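Local coordinates for protein terminase large subunit (Thermus phage G20c, PDB 5M1P) that drives viral DNA into empty capsids as an ATP-powered packaging motor and cuts the genome as an endonuclease to begin and end each packaging round, at residues Leu65-Gly70 with Asp176-Ser181; Asp48-Ser53 with Ser74-Arg79; Gly23-Val28 with Lys81-Asp86; Tyr91-Thr96 with Leu182-Ser187. All coordinates share one frame; numbering follows the deposited sequence.

Interaction 1. Residues Leu65-Gly70 with Asp176-Ser181; sequences LERMNG and DDIVMS. With CA (calcium ion), chain C.
Arg-67 of strand 61-69 lays its side chain across Ile-178, in the first turn of helix 177-186, and the two cross at about a right angle. With CG anti to the backbone N (chi1 176°) and the chain extended as far as NE, CB and CG serve as the stem that carries the polar end out to the helix. The first close contact falls at Arg-67 CD, which sits 3.7 Å from Ile-178 CG1. Arg-67 NE follows at 3.5 Å from Ile-178 CD1, and the same methyl group lies over one face of the guanidinium, 4.0 Å from Arg-67 CZ. At the tip, Arg-67 NH2 donates to a water in the guanidinium plane at 2.9 Å. That water in turn donates to Asp-177 OD1 at 2.8 Å, so it spans the 5.2 Å between Arg-67 NH2 and that oxygen. The other oxygen, Asp-177 OD2, binds calcium at 2.4 Å, so the water links the arginine to a carboxylate of the metal site, whose other ligands come from Asp-42, Phe-43, Asp-48, Tyr-49 and a second water. Leu-65 adds a looser apolar touch of its CD1 on Ile-178 CG2, 4.4 Å away. Arg-67 also makes a cation-pi contact with Tyr-49 and lies against Val-51 of strand 49-56, while Thr-148 and Ile-149 of helix 147-154 pack on Ile-178, wedging it between that helix and the sheet.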
loop_
_atom_site.group_PDB
_atom_site.type_symbol
_atom_site.label_atom_id
_atom_site.label_comp_id
_atom_site.label_asym_id
_atom_site.label_seq_id
_atom_site.Cartn_x
_atom_site.Cartn_y
_atom_site.Cartn_z
ATOM N N LEU A 65 -7.862 -3.611 3.708
ATOM C CA LEU A 65 -7.119 -2.368 3.545
ATOM C C LEU A 65 -7.580 -1.399 4.611
ATOM O O LEU A 65 -8.769 -1.149 4.725
ATOM C CB LEU A 65 -7.359 -1.806 2.146
ATOM C CG LEU A 65 -6.523 -0.553 1.826
ATOM C CD1 LEU A 65 -6.088 -0.588 0.370
ATOM C CD2 LEU A 65 -7.249 0.740 2.146
ATOM N N GLU A 66 -6.645 -0.875 5.402
ATOM C CA GLU A 66 -6.964 0.077 6.457
ATOM C C GLU A 66 -6.351 1.406 6.086
ATOM O O GLU A 66 -5.189 1.457 5.680
ATOM C CB GLU A 66 -6.441 -0.404 7.814
ATOM C CG GLU A 66 -6.869 0.495 8.965
ATOM C CD GLU A 66 -6.764 -0.159 10.327
ATOM O OE1 GLU A 66 -6.136 -1.224 10.449
ATOM O OE2 GLU A 66 -7.343 0.399 11.285
ATOM N N ARG A 67 -7.150 2.460 6.202
ATOM C CA ARG A 67 -6.722 3.791 5.806
ATOM C C ARG A 67 -7.269 4.823 6.774
ATOM O O ARG A 67 -8.443 4.798 7.125
ATOM C CB ARG A 67 -7.223 4.088 4.396
ATOM C CG ARG A 67 -6.916 5.496 3.898
ATOM C CD ARG A 67 -7.033 5.542 2.389
ATOM N NE ARG A 67 -6.733 6.833 1.762
ATOM C CZ ARG A 67 -7.609 7.817 1.536
ATOM N NH1 ARG A 67 -8.878 7.738 1.945
ATOM N NH2 ARG A 67 -7.201 8.904 0.888
ATOM N N MET A 68 -6.419 5.731 7.220
ATOM C CA MET A 68 -6.918 6.880 7.971
ATOM C C MET A 68 -5.907 7.996 7.885
ATOM O O MET A 68 -4.830 7.817 7.349
ATOM C CB MET A 68 -7.230 6.518 9.428
ATOM C CG MET A 68 -6.040 6.053 10.247
ATOM S SD MET A 68 -5.313 4.490 9.730
ATOM C CE MET A 68 -4.104 4.309 11.046
ATOM N N ASN A 69 -6.281 9.165 8.364
ATOM C CA ASN A 69 -5.314 10.227 8.576
ATOM C C ASN A 69 -5.532 10.817 9.947
ATOM O O ASN A 69 -6.587 10.670 10.557
ATOM C CB ASN A 69 -5.327 11.284 7.458
ATOM C CG ASN A 69 -6.440 12.307 7.602
ATOM O OD1 ASN A 69 -7.542 11.985 8.049
ATOM N ND2 ASN A 69 -6.156 13.555 7.215
ATOM N N GLY A 70 -4.488 11.468 10.428
ATOM C CA GLY A 70 -4.495 12.035 11.753
ATOM C C GLY A 70 -4.374 11.056 12.905
ATOM O O GLY A 70 -4.496 11.475 14.049
ATOM N N ASP A 176 -1.060 9.762 -2.926
ATOM C CA ASP A 176 -0.625 8.465 -3.455
ATOM C C ASP A 176 -0.407 7.404 -2.377
ATOM O O ASP A 176 0.226 6.390 -2.659
ATOM C CB ASP A 176 0.633 8.624 -4.324
ATOM C CG ASP A 176 1.851 9.046 -3.530
ATOM O OD1 ASP A 176 1.759 9.193 -2.302
ATOM O OD2 ASP A 176 2.918 9.230 -4.160
ATOM N N ASP A 177 -0.965 7.606 -1.184
ATOM C CA ASP A 177 -0.690 6.695 -0.062
ATOM C C ASP A 177 -1.237 5.301 -0.341
ATOM O O ASP A 177 -0.640 4.307 0.065
ATOM C CB ASP A 177 -1.297 7.198 1.252
ATOM C CG ASP A 177 -1.133 8.677 1.441
ATOM O OD1 ASP A 177 -2.036 9.426 1.013
ATOM O OD2 ASP A 177 -0.103 9.102 2.001
ATOM N N ILE A 178 -2.393 5.239 -1.001
ATOM C CA ILE A 178 -2.996 3.945 -1.346
ATOM C C ILE A 178 -2.149 3.251 -2.415
ATOM O O ILE A 178 -1.830 2.065 -2.317
ATOM C CB ILE A 178 -4.442 4.080 -1.856
ATOM C CG1 ILE A 178 -5.348 4.709 -0.787
ATOM C CG2 ILE A 178 -4.988 2.719 -2.312
ATOM C CD1 ILE A 178 -6.697 5.142 -1.312
ATOM N N VAL A 179 -1.757 4.012 -3.429
ATOM C CA VAL A 179 -0.924 3.481 -4.513
ATOM C C VAL A 179 0.349 2.859 -3.952
ATOM O O VAL A 179 0.711 1.731 -4.288
ATOM C CB VAL A 179 -0.572 4.582 -5.548
ATOM C CG1 VAL A 179 0.345 4.028 -6.629
ATOM C CG2 VAL A 179 -1.846 5.149 -6.179
ATOM N N MET A 180 1.016 3.607 -3.081
ATOM C CA MET A 180 2.271 3.159 -2.522
ATOM C C MET A 180 2.105 1.960 -1.591
ATOM O O MET A 180 2.908 1.034 -1.652
ATOM C CB MET A 180 2.997 4.316 -1.826
ATOM C CG MET A 180 3.496 5.397 -2.787
ATOM S SD MET A 180 4.367 4.792 -4.244
ATOM C CE MET A 180 5.656 3.778 -3.531
ATOM N N SER A 181 1.068 1.968 -0.758
ATOM C CA SER A 181 0.782 0.826 0.110
ATOM C C SER A 181 0.548 -0.446 -0.707
ATOM O O SER A 181 1.095 -1.499 -0.395
ATOM C CB SER A 181 -0.418 1.143 0.996
ATOM O OG SER A 181 -0.796 0.013 1.763
HETATM CA CA CA C . 1.249 8.433 3.888
HETATM O O HOH W 1 -4.469 8.162 0.243
HETATM O O HOH W 2 3.015 9.287 2.632
#

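Interaction 2. Residues Asp48-Ser53 with Ser74-Arg79; sequences DYSVFS and SDQVAR. With CA (calcium ion), chain C.
Phe-52 and Ser-50 of strand 49-53 both point at Gln-76, and this is the close-packed part of the contact. The ring of Phe-52 brings CE2 and CZ equally near to Gln-76 O, 3.5 Å from each, with that oxygen oblique to the ring, while its CZ lies 4.1 Å from Gln-76 CB. Further along the glutamine, which is extended beyond CG, the amide passes Ser-50 so that OE1 comes within 3.5 Å of Ser-50 CB. No hydrogen bond joins the two segments here: Gln-76 OE1 accepts instead from the backbone N of Gly-44, which fixes the amide beside the loop following strand 37-42.

Arg-79 marks the loose side. Its CB meets the edge of the Phe-52 ring, 4.1 Å from CE2, but the chain bends at chi2 (-66°) and carries the guanidinium away to an exposed position. There NE lies 3.2 Å from Asp-75 OD1, an oxygen well out of the guanidinium plane, so the pair attracts by charge without an N-H aimed at it.

Helix 74-79 runs almost parallel to strand 49-53, their directions 11° apart and their axes 10.2 Å at closest. At the start of the strand, calcium is held by Asp-48 OD2 and Tyr-49 O. A helix lying on an antiparallel three-stranded meander and leading by a beta-alpha-beta crossover from strand 61-69 to strand 91-94 is the hallmark of the RNase H-like fold, here with the metal site at the ends of the central strands.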
loop_
_atom_site.group_PDB
_atom_site.type_symbol
_atom_site.label_atom_id
_atom_site.label_comp_id
_atom_site.label_asym_id
_atom_site.label_seq_id
_atom_site.Cartn_x
_atom_site.Cartn_y
_atom_site.Cartn_z
ATOM N N ASP A 48 -0.855 13.527 6.085
ATOM C CA ASP A 48 -1.119 12.537 5.051
ATOM C C ASP A 48 -1.740 11.263 5.617
ATOM O O ASP A 48 -1.665 10.990 6.814
ATOM C CB ASP A 48 0.160 12.194 4.278
ATOM C CG ASP A 48 1.270 11.669 5.162
ATOM O OD1 ASP A 48 1.841 12.465 5.926
ATOM O OD2 ASP A 48 1.579 10.462 5.079
ATOM N N TYR A 49 -2.330 10.478 4.730
ATOM C CA TYR A 49 -2.949 9.223 5.124
ATOM C C TYR A 49 -1.908 8.145 5.423
ATOM O O TYR A 49 -0.813 8.107 4.836
ATOM C CB TYR A 49 -3.901 8.708 4.031
ATOM C CG TYR A 49 -5.104 9.594 3.799
ATOM C CD1 TYR A 49 -5.051 10.646 2.892
ATOM C CD2 TYR A 49 -6.295 9.399 4.496
ATOM C CE1 TYR A 49 -6.136 11.479 2.690
ATOM C CE2 TYR A 49 -7.392 10.234 4.298
ATOM C CZ TYR A 49 -7.300 11.270 3.397
ATOM O OH TYR A 49 -8.378 12.103 3.178
ATOM N N SER A 50 -2.282 7.267 6.339
ATOM C CA SER A 50 -1.630 5.985 6.518
ATOM C C SER A 50 -2.494 4.952 5.835
ATOM O O SER A 50 -3.704 5.002 5.972
ATOM C CB SER A 50 -1.519 5.641 8.005
ATOM O OG SER A 50 -2.772 5.717 8.671
ATOM N N VAL A 51 -1.860 4.042 5.096
ATOM C CA VAL A 51 -2.570 2.968 4.419
ATOM C C VAL A 51 -1.827 1.658 4.611
ATOM O O VAL A 51 -0.643 1.533 4.276
ATOM C CB VAL A 51 -2.724 3.240 2.923
ATOM C CG1 VAL A 51 -3.573 2.154 2.269
ATOM C CG2 VAL A 51 -3.346 4.601 2.702
ATOM N N PHE A 52 -2.562 0.668 5.109
ATOM C CA PHE A 52 -2.032 -0.664 5.360
ATOM C C PHE A 52 -2.824 -1.638 4.504
ATOM O O PHE A 52 -4.033 -1.744 4.669
ATOM C CB PHE A 52 -2.159 -1.048 6.846
ATOM C CG PHE A 52 -1.616 -0.023 7.813
ATOM C CD1 PHE A 52 -0.491 0.731 7.511
ATOM C CD2 PHE A 52 -2.229 0.168 9.046
ATOM C CE1 PHE A 52 0.007 1.669 8.398
ATOM C CE2 PHE A 52 -1.724 1.099 9.942
ATOM C CZ PHE A 52 -0.617 1.853 9.616
ATOM N N SER A 53 -2.140 -2.326 3.592
ATOM C CA SER A 53 -2.783 -3.210 2.624
ATOM C C SER A 53 -2.374 -4.650 2.900
ATOM O O SER A 53 -1.225 -5.015 2.681
ATOM C CB SER A 53 -2.389 -2.816 1.207
ATOM O OG SER A 53 -2.853 -1.514 0.901
ATOM N N SER A 74 1.915 6.241 17.360
ATOM C CA SER A 74 1.764 5.023 18.151
ATOM C C SER A 74 0.507 4.242 17.761
ATOM O O SER A 74 0.536 3.007 17.698
ATOM C CB SER A 74 1.768 5.330 19.649
ATOM O OG SER A 74 1.976 4.141 20.385
ATOM N N ASP A 75 -0.589 4.955 17.502
ATOM C CA ASP A 75 -1.824 4.311 17.036
ATOM C C ASP A 75 -1.627 3.630 15.681
ATOM O O ASP A 75 -2.131 2.525 15.460
ATOM C CB ASP A 75 -2.971 5.326 16.986
ATOM C CG ASP A 75 -4.312 4.695 16.667
ATOM O OD1 ASP A 75 -4.557 3.539 17.081
ATOM O OD2 ASP A 75 -5.123 5.383 16.018
ATOM N N GLN A 76 -0.885 4.261 14.778
ATOM C CA GLN A 76 -0.576 3.616 13.490
ATOM C C GLN A 76 0.144 2.289 13.679
ATOM O O GLN A 76 -0.210 1.286 13.054
ATOM C CB GLN A 76 0.241 4.538 12.604
ATOM C CG GLN A 76 -0.534 5.749 12.136
ATOM C CD GLN A 76 0.309 6.642 11.278
ATOM O OE1 GLN A 76 0.997 6.167 10.374
ATOM N NE2 GLN A 76 0.286 7.943 11.562
ATOM N N VAL A 77 1.141 2.284 14.558
ATOM C CA VAL A 77 1.884 1.064 14.866
ATOM C C VAL A 77 0.979 0.026 15.549
ATOM O O VAL A 77 1.046 -1.162 15.223
ATOM C CB VAL A 77 3.161 1.355 15.686
ATOM C CG1 VAL A 77 3.815 0.058 16.138
ATOM C CG2 VAL A 77 4.147 2.166 14.852
ATOM N N ALA A 78 0.127 0.459 16.472
ATOM C CA ALA A 78 -0.812 -0.469 17.133
ATOM C C ALA A 78 -1.801 -1.073 16.136
ATOM O O ALA A 78 -2.139 -2.257 16.237
ATOM C CB ALA A 78 -1.575 0.232 18.254
ATOM N N ARG A 79 -2.255 -0.275 15.175
ATOM C CA ARG A 79 -3.215 -0.765 14.173
ATOM C C ARG A 79 -2.526 -1.767 13.254
ATOM O O ARG A 79 -3.102 -2.808 12.888
ATOM C CB ARG A 79 -3.824 0.392 13.370
ATOM C CG ARG A 79 -4.679 1.359 14.181
ATOM C CD ARG A 79 -5.962 0.785 14.748
ATOM N NE ARG A 79 -6.755 1.822 15.422
ATOM C CZ ARG A 79 -7.672 1.615 16.374
ATOM N NH1 ARG A 79 -8.318 2.658 16.894
ATOM N NH2 ARG A 79 -7.946 0.390 16.836
HETATM CA CA CA C . 1.249 8.433 3.888
HETATM O O HOH W 2 3.015 9.287 2.632
#

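Interaction 3. Residues Gly23-Val28 with Lys81-Asp86; sequences GTRLVV and KALSED
Arg-25 spreads its guanidinium over Leu-83, whose CD2 stands 3.5 Å from CZ and over the centre of the group. The contact ties strand 25-27, which continues the RNase H-like sheet beyond strand 61-69, to the last turns of helix 73-86 lying on that sheet. Strand and helix run nearly parallel, 14° apart, but their axes approach no closer than 12.8 Å, so a long side chain has to bridge the distance. Arg-25 does so with a chain extended from CG to NE, sliding past Leu-83 in the opposite direction. Ala-82 adds a lighter touch at the guanidinium edge, its CB 4.0 Å from NH2. Cys-64 of strand 61-69 packs against both Arg-25 and Leu-83, and Glu-66 OE1 forms a long, weak ion pair with Arg-25 NE.

The polar tie is a salt bridge to Asp-86, in which both terminal nitrogens converge on one carboxylate oxygen. That oxygen lies in the guanidinium plane although the two planar groups are turned 63° apart. Arg-25 NH1 reaches Asp-86 OD2 at 2.7 Å and its NH2 reaches the same OD2 at 2.9 Å, the first at an N-H...O angle of 150° and the second more bent, both bonds meeting the oxygen nearly along its C-O axis.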
loop_
_atom_site.group_PDB
_atom_site.type_symbol
_atom_site.label_atom_id
_atom_site.label_comp_id
_atom_site.label_asym_id
_atom_site.label_seq_id
_atom_site.Cartn_x
_atom_site.Cartn_y
_atom_site.Cartn_z
ATOM N N GLY A 23 -15.275 0.352 10.214
ATOM C CA GLY A 23 -14.548 1.535 10.672
ATOM C C GLY A 23 -13.528 1.974 9.637
ATOM O O GLY A 23 -13.883 2.271 8.500
ATOM N N THR A 24 -12.254 1.984 10.033
ATOM C CA THR A 24 -11.160 2.353 9.138
ATOM C C THR A 24 -10.721 1.219 8.201
ATOM O O THR A 24 -9.862 1.438 7.347
ATOM C CB THR A 24 -9.939 2.842 9.946
ATOM O OG1 THR A 24 -9.545 1.840 10.883
ATOM C CG2 THR A 24 -10.274 4.127 10.702
ATOM N N ARG A 25 -11.294 0.022 8.362
ATOM C CA ARG A 25 -10.940 -1.127 7.524
ATOM C C ARG A 25 -11.951 -1.397 6.431
ATOM O O ARG A 25 -13.154 -1.340 6.675
ATOM C CB ARG A 25 -10.841 -2.399 8.349
ATOM C CG ARG A 25 -9.807 -2.365 9.448
ATOM C CD ARG A 25 -9.714 -3.740 10.069
ATOM N NE ARG A 25 -8.691 -3.813 11.092
ATOM C CZ ARG A 25 -8.277 -4.944 11.661
ATOM N NH1 ARG A 25 -8.804 -6.116 11.315
ATOM N NH2 ARG A 25 -7.319 -4.911 12.578
ATOM N N LEU A 26 -11.449 -1.743 5.253
ATOM C CA LEU A 26 -12.246 -2.365 4.207
ATOM C C LEU A 26 -11.877 -3.836 4.186
ATOM O O LEU A 26 -10.774 -4.186 3.773
ATOM C CB LEU A 26 -11.954 -1.729 2.850
ATOM C CG LEU A 26 -12.130 -0.210 2.752
ATOM C CD1 LEU A 26 -12.097 0.236 1.294
ATOM C CD2 LEU A 26 -13.383 0.264 3.463
ATOM N N VAL A 27 -12.790 -4.701 4.611
ATOM C CA VAL A 27 -12.466 -6.113 4.803
ATOM C C VAL A 27 -13.091 -6.879 3.662
ATOM O O VAL A 27 -14.314 -6.937 3.552
ATOM C CB VAL A 27 -12.983 -6.665 6.148
ATOM C CG1 VAL A 27 -12.543 -8.120 6.342
ATOM C CG2 VAL A 27 -12.465 -5.812 7.296
ATOM N N VAL A 28 -12.239 -7.452 2.815
ATOM C CA VAL A 28 -12.671 -8.286 1.700
ATOM C C VAL A 28 -12.889 -9.708 2.194
ATOM O O VAL A 28 -13.903 -10.350 1.889
ATOM C CB VAL A 28 -11.640 -8.278 0.553
ATOM C CG1 VAL A 28 -12.051 -9.244 -0.546
ATOM C CG2 VAL A 28 -11.528 -6.874 -0.029
ATOM N N LYS A 81 0.056 -3.645 14.174
ATOM C CA LYS A 81 0.189 -4.833 15.028
ATOM C C LYS A 81 -1.079 -5.689 14.999
ATOM O O LYS A 81 -1.025 -6.923 14.836
ATOM C CB LYS A 81 0.493 -4.423 16.467
ATOM C CG LYS A 81 0.694 -5.571 17.438
ATOM C CD LYS A 81 1.139 -5.027 18.786
ATOM C CE LYS A 81 1.560 -6.157 19.702
ATOM N NZ LYS A 81 0.375 -6.786 20.313
ATOM N N ALA A 82 -2.217 -5.038 15.178
ATOM C CA ALA A 82 -3.488 -5.753 15.185
ATOM C C ALA A 82 -3.765 -6.430 13.845
ATOM O O ALA A 82 -4.144 -7.596 13.819
ATOM C CB ALA A 82 -4.633 -4.839 15.588
ATOM N N LEU A 83 -3.539 -5.725 12.741
ATOM C CA LEU A 83 -3.707 -6.316 11.402
ATOM C C LEU A 83 -2.797 -7.501 11.184
ATOM O O LEU A 83 -3.205 -8.521 10.647
ATOM C CB LEU A 83 -3.419 -5.288 10.299
ATOM C CG LEU A 83 -4.536 -4.318 9.972
ATOM C CD1 LEU A 83 -4.013 -3.191 9.099
ATOM C CD2 LEU A 83 -5.691 -5.044 9.285
ATOM N N SER A 84 -1.542 -7.345 11.582
ATOM C CA SER A 84 -0.581 -8.422 11.465
ATOM C C SER A 84 -1.062 -9.650 12.240
ATOM O O SER A 84 -1.085 -10.756 11.704
ATOM C CB SER A 84 0.786 -7.985 11.980
ATOM O OG SER A 84 1.685 -9.070 12.010
ATOM N N GLU A 85 -1.469 -9.435 13.488
ATOM C CA GLU A 85 -1.952 -10.528 14.322
ATOM C C GLU A 85 -3.227 -11.160 13.754
ATOM O O GLU A 85 -3.357 -12.384 13.743
ATOM C CB GLU A 85 -2.150 -10.052 15.767
ATOM C CG GLU A 85 -0.838 -9.788 16.498
ATOM C CD GLU A 85 -1.023 -9.267 17.911
ATOM O OE1 GLU A 85 -0.001 -8.897 18.528
ATOM O OE2 GLU A 85 -2.171 -9.188 18.405
ATOM N N ASP A 86 -4.143 -10.333 13.242
ATOM C CA ASP A 86 -5.383 -10.837 12.661
ATOM C C ASP A 86 -5.097 -11.779 11.497
ATOM O O ASP A 86 -5.812 -12.750 11.311
ATOM C CB ASP A 86 -6.263 -9.699 12.136
ATOM C CG ASP A 86 -6.896 -8.831 13.238
ATOM O OD1 ASP A 86 -6.897 -9.190 14.427
ATOM O OD2 ASP A 86 -7.421 -7.761 12.885
#

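Interaction 4. Residues Tyr91-Thr96 with Leu182-Ser187; sequences YVVADT and LALAYS
The backbones of Val-93 and Leu-184 come close, with CA atoms 6.1 Å apart, where strand 91-94 passes against the C-terminal part of helix 177-186. Val-93 turns its branched end toward the helix: CG1 rests 3.6 Å from Leu-184 O and 4.2 Å from Leu-184 CD2. The carbonyl it presses on is also engaged within its own segment, where Ser-187 OG donates to Leu-184 O at 2.6 Å, tilted 26° from the carbonyl plane. The serine hydroxyl thus also flanks the valine, its OG 4.1 Å from Val-93 CG1. Leu-184 reaches the other way as well, its CD1 lying 3.8 Å from Asp-95 CB. With CG of Asp-95 anti to the backbone N (chi1 174°), the carboxylate extends beyond this methyl contact, and its OD1 accepts from the backbone N atoms of Trp-97 and Val-119.

Asp-95 is a likely ligand of the second catalytic magnesium; here its side chain stays about 7 Å from the calcium and about 5 Å from the side chain of Asp-42. No hydrogen bond crosses between the segments. The chemistry therefore divides the work: Leu-184 packs against the apolar base of Asp-95, while main-chain N-H groups hold one carboxylate oxygen, an arrangement consistent with a carboxylate kept in position although the calcium here does not bind it.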
loop_
_atom_site.group_PDB
_atom_site.type_symbol
_atom_site.label_atom_id
_atom_site.label_comp_id
_atom_site.label_asym_id
_atom_site.label_seq_id
_atom_site.Cartn_x
_atom_site.Cartn_y
_atom_site.Cartn_z
ATOM N N TYR A 91 3.703 -10.428 7.910
ATOM C CA TYR A 91 4.828 -9.500 7.968
ATOM C C TYR A 91 4.531 -8.212 7.228
ATOM O O TYR A 91 3.851 -8.206 6.190
ATOM C CB TYR A 91 6.123 -10.124 7.474
ATOM C CG TYR A 91 6.263 -10.363 5.998
ATOM C CD1 TYR A 91 5.799 -11.532 5.428
ATOM C CD2 TYR A 91 6.887 -9.433 5.172
ATOM C CE1 TYR A 91 5.964 -11.796 4.083
ATOM C CE2 TYR A 91 7.061 -9.683 3.820
ATOM C CZ TYR A 91 6.576 -10.859 3.273
ATOM O OH TYR A 91 6.735 -11.135 1.944
ATOM N N VAL A 92 5.044 -7.123 7.773
ATOM C CA VAL A 92 4.826 -5.814 7.222
ATOM C C VAL A 92 5.979 -5.440 6.284
ATOM O O VAL A 92 7.135 -5.602 6.632
ATOM C CB VAL A 92 4.701 -4.781 8.354
ATOM C CG1 VAL A 92 4.460 -3.394 7.768
ATOM C CG2 VAL A 92 3.575 -5.144 9.319
ATOM N N VAL A 93 5.649 -4.935 5.102
ATOM C CA VAL A 93 6.620 -4.307 4.213
ATOM C C VAL A 93 6.459 -2.817 4.440
ATOM O O VAL A 93 5.496 -2.203 3.977
ATOM C CB VAL A 93 6.372 -4.663 2.739
ATOM C CG1 VAL A 93 7.471 -4.090 1.850
ATOM C CG2 VAL A 93 6.239 -6.170 2.558
ATOM N N ALA A 94 7.399 -2.245 5.175
ATOM C CA ALA A 94 7.237 -0.907 5.739
ATOM C C ALA A 94 8.099 0.097 5.003
ATOM O O ALA A 94 9.312 -0.073 4.939
ATOM C CB ALA A 94 7.631 -0.923 7.201
ATOM N N ASP A 95 7.485 1.144 4.471
ATOM C CA ASP A 95 8.257 2.260 3.943
ATOM C C ASP A 95 8.720 3.099 5.113
ATOM O O ASP A 95 7.999 3.961 5.604
ATOM C CB ASP A 95 7.480 3.113 2.946
ATOM C CG ASP A 95 8.256 4.351 2.514
ATOM O OD1 ASP A 95 9.489 4.440 2.751
ATOM O OD2 ASP A 95 7.633 5.248 1.928
ATOM N N THR A 96 9.945 2.825 5.525
ATOM C CA THR A 96 10.566 3.447 6.678
ATOM C C THR A 96 11.315 4.741 6.351
ATOM O O THR A 96 11.960 5.310 7.230
ATOM C CB THR A 96 11.570 2.461 7.299
ATOM O OG1 THR A 96 12.376 1.902 6.257
ATOM C CG2 THR A 96 10.847 1.325 8.001
ATOM N N LEU A 182 -0.244 -0.330 -1.760
ATOM C CA LEU A 182 -0.471 -1.467 -2.657
ATOM C C LEU A 182 0.820 -1.939 -3.323
ATOM O O LEU A 182 1.067 -3.133 -3.417
ATOM C CB LEU A 182 -1.518 -1.129 -3.723
ATOM C CG LEU A 182 -2.944 -0.935 -3.226
ATOM C CD1 LEU A 182 -3.773 -0.356 -4.358
ATOM C CD2 LEU A 182 -3.569 -2.217 -2.691
ATOM N N ALA A 183 1.648 -0.999 -3.767
ATOM C CA ALA A 183 2.911 -1.355 -4.409
ATOM C C ALA A 183 3.864 -2.056 -3.428
ATOM O O ALA A 183 4.535 -3.024 -3.789
ATOM C CB ALA A 183 3.571 -0.120 -4.997
ATOM N N LEU A 184 3.903 -1.577 -2.187
ATOM C CA LEU A 184 4.697 -2.221 -1.132
ATOM C C LEU A 184 4.238 -3.655 -0.895
ATOM O O LEU A 184 5.071 -4.549 -0.805
ATOM C CB LEU A 184 4.633 -1.417 0.155
ATOM C CG LEU A 184 5.413 -0.092 0.101
ATOM C CD1 LEU A 184 4.934 0.836 1.195
ATOM C CD2 LEU A 184 6.920 -0.311 0.205
ATOM N N ALA A 185 2.927 -3.878 -0.834
ATOM C CA ALA A 185 2.393 -5.235 -0.666
ATOM C C ALA A 185 2.774 -6.130 -1.827
ATOM O O ALA A 185 3.345 -7.214 -1.642
ATOM C CB ALA A 185 0.888 -5.194 -0.497
ATOM N N TYR A 186 2.452 -5.675 -3.031
ATOM C CA TYR A 186 2.685 -6.468 -4.237
ATOM C C TYR A 186 4.147 -6.665 -4.614
ATOM O O TYR A 186 4.456 -7.539 -5.424
ATOM C CB TYR A 186 1.879 -5.912 -5.423
ATOM C CG TYR A 186 0.436 -6.383 -5.409
ATOM C CD1 TYR A 186 0.098 -7.655 -5.862
ATOM C CD2 TYR A 186 -0.580 -5.591 -4.878
ATOM C CE1 TYR A 186 -1.213 -8.107 -5.818
ATOM C CE2 TYR A 186 -1.896 -6.020 -4.844
ATOM C CZ TYR A 186 -2.214 -7.284 -5.305
ATOM O OH TYR A 186 -3.534 -7.691 -5.255
ATOM N N SER A 187 5.059 -5.898 -4.011
ATOM C CA SER A 187 6.494 -6.153 -4.162
ATOM C C SER A 187 6.895 -7.561 -3.726
ATOM O O SER A 187 7.944 -8.056 -4.127
ATOM C CB SER A 187 7.326 -5.145 -3.364
ATOM O OG SER A 187 7.262 -5.416 -1.975
#

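All four contacts pack a helix against the same sheet, but on two faces. Interactions 1 and 4 share helix 177-186 on one face and lie nearest the chain's centre, their centres about 6 Å from it; interactions 2 and 3 share helix 73-86 on the other face, farther out. Interactions 1 and 2 meet through neighbouring strands, with Ser-181 OG hydrogen-bonded to Ser-53 OG, and supply ligands to one calcium ion. Interaction 4 brings the likely second-metal aspartate from 91-96, beside the strand of Asp-42. Chemistry follows place: interaction 4 is mainly apolar, interaction 1 joins packing to a water bridge, interaction 2 grades from buried ring to exposed charge, and partly buried interaction 3 relies on a salt bridge.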